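Long-range contacts in protein gp18 (Listeria monocytogenes EGD-e, PDB 3GS9), which is probably a structural protein of a prophage tail, related to the prophage endopeptidase tail family, its precise role being unknown: residues A[90-94]-A[167-172]; A[4-8]-A[18-22]. One frame throughout, in Å; residues are numbered along the deposited sequence. Where two conformers were deposited one is given.

The two contacts follow one another along the chain: contact 2 closes at residue 22, before contact 1 opens at residue 90. Their centres are about 20 Å apart and their nearest atoms about 11 Å, so they do not touch, although both lie on the same side of the chain's centre. The antiparallel sheet of the N-terminal domain relates them. Contact 2, its centre about 28 Å from the centre of the chain, pairs strand 7-9 with the end of strand 16-18, and Phe311 from later in the chain packs on it. Contact 1, its centre about 13 Å from the centre of the chain, joins the exit of strand 83-90 to hairpin 166-173 of a separate three-stranded sheet, coupling the N-terminal sheet to what follows.

Contact 1 of 2, residues A[90-94]-A[167-172]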
loop_
_atom_site.group_PDB
_atom_site.type_symbol
_atom_site.label_atom_id
_atom_site.label_comp_id
_atom_site.label_asym_id
_atom_site.label_seq_id
_atom_site.Cartn_x
_atom_site.Cartn_y
_atom_site.Cartn_z
ATOM N N PRO A 90 -8.561 4.330 22.818
ATOM C CA PRO A 90 -7.448 5.280 22.639
ATOM C C PRO A 90 -7.455 6.437 23.644
ATOM O O PRO A 90 -8.517 6.918 24.053
ATOM C CB PRO A 90 -7.698 5.858 21.241
ATOM C CG PRO A 90 -8.468 4.750 20.546
ATOM C CD PRO A 90 -9.392 4.226 21.603
ATOM N N HIS A 91 -6.263 6.831 24.045
ATOM C CA HIS A 91 -6.080 7.979 24.922
ATOM C C HIS A 91 -6.825 9.223 24.388
ATOM O O HIS A 91 -6.925 9.431 23.195
ATOM C CB HIS A 91 -4.602 8.241 25.082
ATOM C CG HIS A 91 -4.311 9.269 26.122
ATOM N ND1 HIS A 91 -4.224 10.606 25.819
ATOM C CD2 HIS A 91 -4.154 9.168 27.463
ATOM C CE1 HIS A 91 -3.980 11.286 26.931
ATOM N NE2 HIS A 91 -3.928 10.437 27.940
ATOM N N ILE A 92 -7.341 10.042 25.306
ATOM C CA ILE A 92 -8.081 11.259 24.955
ATOM C C ILE A 92 -7.343 12.205 23.987
ATOM O O ILE A 92 -7.961 12.895 23.206
ATOM C CB ILE A 92 -8.505 12.015 26.265
ATOM C CG1 ILE A 92 -9.583 13.051 25.949
ATOM C CG2 ILE A 92 -7.304 12.542 27.015
ATOM C CD1 ILE A 92 -10.888 12.434 25.633
ATOM N N TYR A 93 -6.008 12.149 23.989
ATOM C CA TYR A 93 -5.212 12.933 23.029
ATOM C C TYR A 93 -5.719 12.752 21.610
ATOM O O TYR A 93 -5.869 13.720 20.874
ATOM C CB TYR A 93 -3.768 12.503 23.104
ATOM C CG TYR A 93 -2.902 13.061 21.993
ATOM C CD1 TYR A 93 -2.696 14.436 21.883
ATOM C CD2 TYR A 93 -2.261 12.220 21.108
ATOM C CE1 TYR A 93 -1.914 14.962 20.861
ATOM C CE2 TYR A 93 -1.448 12.729 20.104
ATOM C CZ TYR A 93 -1.279 14.109 19.999
ATOM O OH TYR A 93 -0.457 14.616 19.013
ATOM N N TYR A 94 -5.993 11.508 21.244
ATOM C CA TYR A 94 -6.361 11.162 19.844
ATOM C C TYR A 94 -7.694 11.734 19.389
ATOM O O TYR A 94 -7.964 11.831 18.186
ATOM C CB TYR A 94 -6.271 9.664 19.609
ATOM C CG TYR A 94 -4.843 9.247 19.627
ATOM C CD1 TYR A 94 -4.025 9.544 18.575
ATOM C CD2 TYR A 94 -4.282 8.689 20.760
ATOM C CE1 TYR A 94 -2.679 9.229 18.583
ATOM C CE2 TYR A 94 -2.919 8.353 20.794
ATOM C CZ TYR A 94 -2.135 8.631 19.697
ATOM O OH TYR A 94 -0.802 8.336 19.656
ATOM N N PRO A 167 1.348 14.019 25.940
ATOM C CA PRO A 167 0.034 14.396 26.466
ATOM C C PRO A 167 -0.192 13.969 27.899
ATOM O O PRO A 167 0.065 12.789 28.229
ATOM C CB PRO A 167 -0.949 13.626 25.548
ATOM C CG PRO A 167 -0.163 13.135 24.401
ATOM C CD PRO A 167 1.231 12.913 24.974
ATOM N N ASP A 168 -0.644 14.912 28.724
ATOM C CA ASP A 168 -1.222 14.620 30.070
ATOM C C ASP A 168 -2.713 14.971 29.963
ATOM O O ASP A 168 -3.096 16.138 30.025
ATOM C CB ASP A 168 -0.537 15.435 31.173
ATOM C CG ASP A 168 -1.156 15.239 32.522
ATOM O OD1 ASP A 168 -2.050 14.384 32.664
ATOM O OD2 ASP A 168 -0.753 15.962 33.477
ATOM N N ASN A 169 -3.545 13.957 29.729
ATOM C CA ASN A 169 -4.907 14.176 29.247
ATOM C C ASN A 169 -4.899 15.130 28.071
ATOM O O ASN A 169 -4.207 14.817 27.087
ATOM C CB ASN A 169 -5.821 14.508 30.407
ATOM C CG ASN A 169 -5.916 13.320 31.366
ATOM O OD1 ASN A 169 -6.359 12.263 30.948
ATOM N ND2 ASN A 169 -5.423 13.457 32.584
ATOM N N ARG A 170 -5.625 16.241 28.121
ATOM C CA ARG A 170 -5.645 17.158 26.981
ATOM C C ARG A 170 -4.626 18.294 27.123
ATOM O O ARG A 170 -4.686 19.280 26.399
ATOM C CB ARG A 170 -7.039 17.749 26.790
ATOM C CG ARG A 170 -8.119 16.746 26.494
ATOM C CD ARG A 170 -9.466 17.507 26.504
ATOM N NE ARG A 170 -10.583 16.597 26.433
ATOM C CZ ARG A 170 -11.852 16.963 26.323
ATOM N NH1 ARG A 170 -12.192 18.251 26.273
ATOM N NH2 ARG A 170 -12.788 16.020 26.263
ATOM N N HIS A 171 -3.676 18.158 28.036
ATOM C CA HIS A 171 -2.608 19.137 28.134
ATOM C C HIS A 171 -1.379 18.554 27.451
ATOM O O HIS A 171 -0.814 17.560 27.918
ATOM C CB HIS A 171 -2.317 19.524 29.593
ATOM C CG HIS A 171 -1.219 20.534 29.715
ATOM N ND1 HIS A 171 -1.381 21.842 29.328
ATOM C CD2 HIS A 171 0.068 20.409 30.103
ATOM C CE1 HIS A 171 -0.250 22.493 29.523
ATOM N NE2 HIS A 171 0.644 21.645 29.988
ATOM N N LEU A 172 -0.927 19.259 26.414
ATOM C CA LEU A 172 0.153 18.837 25.531
ATOM C C LEU A 172 1.475 19.556 25.776
ATOM O O LEU A 172 1.576 20.783 25.613
ATOM C CB LEU A 172 -0.241 19.030 24.062
ATOM C CG LEU A 172 -1.646 18.610 23.625
ATOM C CD1 LEU A 172 -1.874 18.897 22.167
ATOM C CD2 LEU A 172 -1.894 17.147 23.969
#
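This is a buried, largely apolar packing contact between the turn leaving strand 83-90, which enters a 3-10 segment at Ile92, and the tip of the two-residue beta hairpin formed by strands 166-168 and 171-173. A type II' turn from Asp168 to His171 closes that tip, with Asp168 N to His171 O at 2.8 Å and His171 N to Asp168 O at 2.9 Å; Asn169 occupies the i+1 position, at phi/psi 49/-124, and Arg170 the i+2. Ile92 is covered most: its CG2 meets Asn169 CA at 3.7 Å, and its CG1 lies at the edge of the Arg170 guanidinium, 3.7 Å from NE. Tyr93, next, packs its ring face on Pro167, whose CG lies 3.9 Å from the centroid and 23° off the normal, a CH-pi contact, while Leu172 CD2 reaches Tyr93 CD1 at 3.5 Å. Leu151 and Ile154 of helix 150-161 also pack on Tyr93. His91 ND1 accepts Tyr93 N at 3.0 Å, its ring edge brings CE1 3.5 Å from Asn169 O, and its NE2 bonds Gln67, which also binds Asn169 N. Lacking a mutual hydrogen bond, the segments are joined mainly by van der Waals contact, and polar linkage passes through strand 67-74.

Contact 2 of 2, residues A[4-8]-A[18-22]; sequences SDIIV and ILTDF
Contact 2 is the frayed end of an antiparallel strand pair in the N-terminal sheet: strand 7-9 meets the end of strand 16-18, and the chains then diverge, the directions from CA of residue 5 to 8 and of residue 18 to 22 lying 92° apart. Asp5 (phi/psi -68/132) follows Ser4, the first modelled residue, and brings OD2 to 3.4 Å from Ile18 CD1. Ile6, also extended (-88/133), carries the backbone link: its O accepts Leu19 N at 2.9 Å, 164° at the hydrogen, and receives a CA-H...O contact from Ile18 CA at 3.4 Å. Its side chain, m at chi1 and chi2, sets CG2 3.8 Å from Leu19 CD2 and CG1 4.1 Å from Phe22 CZ; Phe311 packs on both Ile6 and Phe22. Ile7 (-113/139) forms a non-hydrogen-bonded pair with Ile18, CA to CA 4.5 Å, their side chains on one sheet face and Ile7 CD1 3.7 Å from Ile18 CG1. Val8 directs its CA-to-CB bond toward segment 18-22; with chi1 t its CG2 lies 3.9 Å from Leu19 CB. Opposite, Ile18 (-74/129) and Leu19 (-75/129; chi1 t, chi2 p) are extended, and Phe22 (-107/152) has chi1 p. Where the strands part, a water accepts from Ile6 N at 2.7 Å and donates to Leu19 O at 2.9 Å.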
loop_
_atom_site.group_PDB
_atom_site.type_symbol
_atom_site.label_atom_id
_atom_site.label_comp_id
_atom_site.label_asym_id
_atom_site.label_seq_id
_atom_site.Cartn_x
_atom_site.Cartn_y
_atom_site.Cartn_z
ATOM N N SER A 4 -5.813 2.397 42.385
ATOM C CA SER A 4 -5.935 1.398 41.285
ATOM C C SER A 4 -7.390 1.167 40.799
ATOM O O SER A 4 -7.605 0.326 39.921
ATOM C CB SER A 4 -5.300 0.062 41.700
ATOM O OG SER A 4 -6.043 -0.581 42.735
ATOM N N ASP A 5 -8.375 1.868 41.379
ATOM C CA ASP A 5 -9.755 1.792 40.885
ATOM C C ASP A 5 -9.778 2.436 39.524
ATOM O O ASP A 5 -9.213 3.518 39.363
ATOM C CB ASP A 5 -10.760 2.566 41.768
ATOM C CG ASP A 5 -11.270 1.764 42.956
ATOM O OD1 ASP A 5 -10.970 0.555 43.034
ATOM O OD2 ASP A 5 -11.987 2.352 43.818
ATOM N N ILE A 6 -10.398 1.749 38.559
ATOM C CA ILE A 6 -10.751 2.262 37.239
ATOM C C ILE A 6 -12.134 2.918 37.336
ATOM O O ILE A 6 -13.041 2.294 37.877
ATOM C CB ILE A 6 -10.924 1.087 36.219
ATOM C CG1 ILE A 6 -9.719 0.132 36.207
ATOM C CG2 ILE A 6 -11.208 1.608 34.815
ATOM C CD1 ILE A 6 -8.420 0.809 35.896
ATOM N N ILE A 7 -12.307 4.114 36.790
ATOM C CA ILE A 7 -13.620 4.767 36.764
ATOM C C ILE A 7 -14.091 4.850 35.312
ATOM O O ILE A 7 -13.291 5.120 34.430
ATOM C CB ILE A 7 -13.575 6.201 37.339
ATOM C CG1 ILE A 7 -12.979 6.267 38.775
ATOM C CG2 ILE A 7 -14.980 6.813 37.311
ATOM C CD1 ILE A 7 -13.537 5.270 39.748
ATOM N N VAL A 8 -15.372 4.597 35.090
ATOM C CA VAL A 8 -16.016 4.683 33.775
ATOM C C VAL A 8 -17.160 5.686 33.839
ATOM O O VAL A 8 -17.954 5.653 34.797
ATOM C CB VAL A 8 -16.602 3.299 33.365
ATOM C CG1 VAL A 8 -17.562 3.412 32.159
ATOM C CG2 VAL A 8 -15.491 2.306 33.077
ATOM N N ILE A 18 -17.186 2.860 39.467
ATOM C CA ILE A 18 -15.978 2.049 39.509
ATOM C C ILE A 18 -16.240 0.833 38.622
ATOM O O ILE A 18 -17.250 0.154 38.771
ATOM C CB ILE A 18 -15.653 1.592 40.926
ATOM C CG1 ILE A 18 -15.324 2.779 41.835
ATOM C CG2 ILE A 18 -14.501 0.647 40.916
ATOM C CD1 ILE A 18 -15.318 2.411 43.354
ATOM N N LEU A 19 -15.321 0.573 37.694
ATOM C CA LEU A 19 -15.408 -0.598 36.840
ATOM C C LEU A 19 -15.032 -1.868 37.589
ATOM O O LEU A 19 -13.947 -1.933 38.173
ATOM C CB LEU A 19 -14.441 -0.425 35.679
ATOM C CG LEU A 19 -14.400 -1.533 34.623
ATOM C CD1 LEU A 19 -15.796 -1.897 34.113
ATOM C CD2 LEU A 19 -13.481 -1.089 33.490
ATOM N N THR A 20 -15.871 -2.905 37.520
ATOM C CA THR A 20 -15.611 -4.111 38.332
ATOM C C THR A 20 -15.502 -5.444 37.608
ATOM O O THR A 20 -14.712 -6.298 38.025
ATOM C CB THR A 20 -16.681 -4.314 39.441
ATOM O OG1 THR A 20 -17.971 -4.463 38.831
ATOM C CG2 THR A 20 -16.691 -3.138 40.404
ATOM N N ASP A 21 -16.296 -5.680 36.571
ATOM C CA ASP A 21 -16.378 -7.068 36.095
ATOM C C ASP A 21 -15.396 -7.395 34.968
ATOM O O ASP A 21 -15.732 -8.149 34.044
ATOM C CB ASP A 21 -17.828 -7.556 35.821
ATOM C CG ASP A 21 -18.711 -6.527 35.144
ATOM O OD1 ASP A 21 -18.181 -5.550 34.560
ATOM O OD2 ASP A 21 -19.961 -6.706 35.218
ATOM N N PHE A 22 -14.159 -6.911 35.098
ATOM C CA PHE A 22 -13.195 -7.031 34.002
ATOM C C PHE A 22 -12.112 -8.064 34.264
ATOM O O PHE A 22 -11.784 -8.379 35.416
ATOM C CB PHE A 22 -12.609 -5.666 33.593
ATOM C CG PHE A 22 -11.614 -5.079 34.572
ATOM C CD1 PHE A 22 -12.053 -4.277 35.616
ATOM C CD2 PHE A 22 -10.251 -5.297 34.427
ATOM C CE1 PHE A 22 -11.158 -3.706 36.501
ATOM C CE2 PHE A 22 -9.344 -4.732 35.336
ATOM C CZ PHE A 22 -9.802 -3.941 36.357
HETATM O O HOH W 1 -11.578 -0.578 39.290
#